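Local coordinates for Alpha/beta hydrolase fold protein (Chitinophaga pinensis, PDB 4PW0) that probably acts as a hydrolase of the alpha/beta hydrolase fold and may associate with a second copy of itself, at the interface of chains A and B. Coordinates in Å, arbitrary orientation; residue numbers count along the deposited sequence, not the author numbering. Chains: chain A/B, Alpha/beta hydrolase fold protein.

The interface of chains A and B. Residues chain A 232, 239, 256-258; chain B 243, 246, 252-254.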
loop_
_atom_site.group_PDB
_atom_site.type_symbol
_atom_site.label_atom_id
_atom_site.label_comp_id
_atom_site.label_asym_id
_atom_site.label_seq_id
_atom_site.Cartn_x
_atom_site.Cartn_y
_atom_site.Cartn_z
ATOM N N SER A 232 6.483 -1.033 9.507
ATOM C CA SER A 232 7.619 -1.887 9.244
ATOM C C SER A 232 7.951 -2.838 10.382
ATOM O O SER A 232 8.493 -3.927 10.131
ATOM C CB SER A 232 8.837 -1.028 8.904
ATOM O OG SER A 232 9.138 -0.075 9.929
ATOM N N THR A 239 4.905 -7.612 12.042
ATOM C CA THR A 239 4.581 -7.112 10.732
ATOM C C THR A 239 4.336 -8.236 9.733
ATOM O O THR A 239 3.461 -8.107 8.874
ATOM C CB THR A 239 5.659 -6.153 10.279
ATOM O OG1 THR A 239 5.586 -4.993 11.120
ATOM C CG2 THR A 239 5.512 -5.748 8.812
ATOM N N LEU A 256 2.329 -1.308 3.658
ATOM C CA LEU A 256 3.260 -1.234 4.771
ATOM C C LEU A 256 3.956 0.128 4.768
ATOM O O LEU A 256 4.409 0.625 3.723
ATOM C CB LEU A 256 4.317 -2.330 4.729
ATOM C CG LEU A 256 3.832 -3.761 4.709
ATOM C CD1 LEU A 256 5.011 -4.717 4.705
ATOM C CD2 LEU A 256 2.906 -4.033 5.865
ATOM N N TYR A 257 4.016 0.715 5.965
ATOM C CA TYR A 257 4.539 2.077 6.143
ATOM C C TYR A 257 5.945 2.078 6.773
ATOM O O TYR A 257 6.211 1.273 7.660
ATOM C CB TYR A 257 3.588 2.941 6.998
ATOM C CG TYR A 257 2.190 3.152 6.449
ATOM C CD1 TYR A 257 1.853 2.889 5.138
ATOM C CD2 TYR A 257 1.205 3.706 7.271
ATOM C CE1 TYR A 257 0.568 3.125 4.630
ATOM C CE2 TYR A 257 -0.056 3.927 6.787
ATOM C CZ TYR A 257 -0.388 3.645 5.513
ATOM O OH TYR A 257 -1.689 3.893 5.070
ATOM N N PRO A 258 6.812 2.975 6.309
ATOM C CA PRO A 258 8.240 2.873 6.695
ATOM C C PRO A 258 8.544 3.362 8.088
ATOM O O PRO A 258 7.934 4.331 8.593
ATOM C CB PRO A 258 8.917 3.775 5.667
ATOM C CG PRO A 258 7.855 4.762 5.246
ATOM C CD PRO A 258 6.580 3.944 5.233
ATOM N N TYR B 243 8.873 -7.112 -0.823
ATOM C CA TYR B 243 8.988 -7.028 0.634
ATOM C C TYR B 243 10.444 -6.820 1.049
ATOM O O TYR B 243 10.740 -6.003 1.929
ATOM C CB TYR B 243 8.348 -8.232 1.317
ATOM C CG TYR B 243 8.307 -8.161 2.831
ATOM C CD1 TYR B 243 7.836 -7.063 3.469
ATOM C CD2 TYR B 243 8.809 -9.184 3.607
ATOM C CE1 TYR B 243 7.794 -6.975 4.816
ATOM C CE2 TYR B 243 8.804 -9.090 4.978
ATOM C CZ TYR B 243 8.248 -7.962 5.560
ATOM O OH TYR B 243 8.154 -7.831 6.908
ATOM N N PHE B 246 11.301 -3.227 0.584
ATOM C CA PHE B 246 10.683 -2.465 1.670
ATOM C C PHE B 246 11.493 -2.614 2.978
ATOM O O PHE B 246 11.718 -1.618 3.699
ATOM C CB PHE B 246 9.252 -2.967 1.918
ATOM C CG PHE B 246 8.620 -2.418 3.173
ATOM C CD1 PHE B 246 8.099 -1.131 3.217
ATOM C CD2 PHE B 246 8.586 -3.194 4.317
ATOM C CE1 PHE B 246 7.592 -0.616 4.397
ATOM C CE2 PHE B 246 8.081 -2.680 5.486
ATOM C CZ PHE B 246 7.571 -1.381 5.515
ATOM N N ALA B 252 10.764 3.521 2.398
ATOM C CA ALA B 252 9.861 2.985 1.366
ATOM C C ALA B 252 8.491 2.655 1.933
ATOM O O ALA B 252 8.362 2.028 3.000
ATOM C CB ALA B 252 10.433 1.732 0.684
ATOM N N ILE B 253 7.475 3.039 1.157
ATOM C CA ILE B 253 6.113 2.540 1.360
ATOM C C ILE B 253 5.923 1.350 0.406
ATOM O O ILE B 253 6.327 1.411 -0.752
ATOM C CB ILE B 253 5.070 3.630 1.011
ATOM C CG1 ILE B 253 5.197 4.856 1.884
ATOM C CG2 ILE B 253 3.666 3.063 1.003
ATOM C CD1 ILE B 253 4.621 6.114 1.269
ATOM N N LEU B 254 5.335 0.264 0.900
ATOM C CA LEU B 254 5.007 -0.874 0.043
ATOM C C LEU B 254 3.509 -0.940 -0.164
ATOM O O LEU B 254 2.741 -0.782 0.810
ATOM C CB LEU B 254 5.422 -2.196 0.720
ATOM C CG LEU B 254 5.202 -3.476 -0.050
ATOM C CD1 LEU B 254 6.025 -3.538 -1.314
ATOM C CD2 LEU B 254 5.499 -4.678 0.840
HETATM O O HOH W 1 9.092 -5.139 7.835
#
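A:Leu256 and B:Leu254 lie opposite each other on antiparallel edge strands and trade two backbone hydrogen bonds, A:Leu256 N to B:Leu254 O at 2.9 Å and B:Leu254 N to A:Leu256 O at 3.0 Å. The side chain of A:Leu256 then reaches over onto chain B, and the residue buries more surface than any other of the patch. Its CB sits over one face of the B:Phe246 ring, displaced toward the rim, 3.5 Å from CZ. With CG beside its own backbone N (chi1 -57°) and CD1 extended anti to CA (chi2 -178°), A:Leu256 brings CD1 to B:Tyr243 CE1 at 3.6 Å, while B:Leu254 CD2 comes up to the same methyl. Both aromatic side chains cross the leucine at roughly a right angle. B:Phe246 has CG anti to its backbone N (chi1 170°), which points the ring from its helix toward chain A; its tip, CZ, also touches A:Ser232 CB at 3.6 Å. An alanine in place of B:Phe246 would probably open a gap against A:Leu256 CB and CD1 and take away the ring contact of A:Ser232 CB. Beyond the ring, the hydroxyl of B:Tyr243 connects to the other chain through water 1, which lies 3.0 Å from OH and 2.7 Å from A:Ser232 O. At the other end of the patch, A:Pro258 rests its ring against the B:Ala252 carbonyl and sets CD 3.7 Å from B:Ile253 CG1. In the fold, strands 252-257 of the two copies meet edge to edge around a two-fold axis, with helix 240-248 supplying the aromatic rings, so the pattern recurs with the chains exchanged. This pairing joins sheet edges across the deposited dimer, which may or may not be the form in solution.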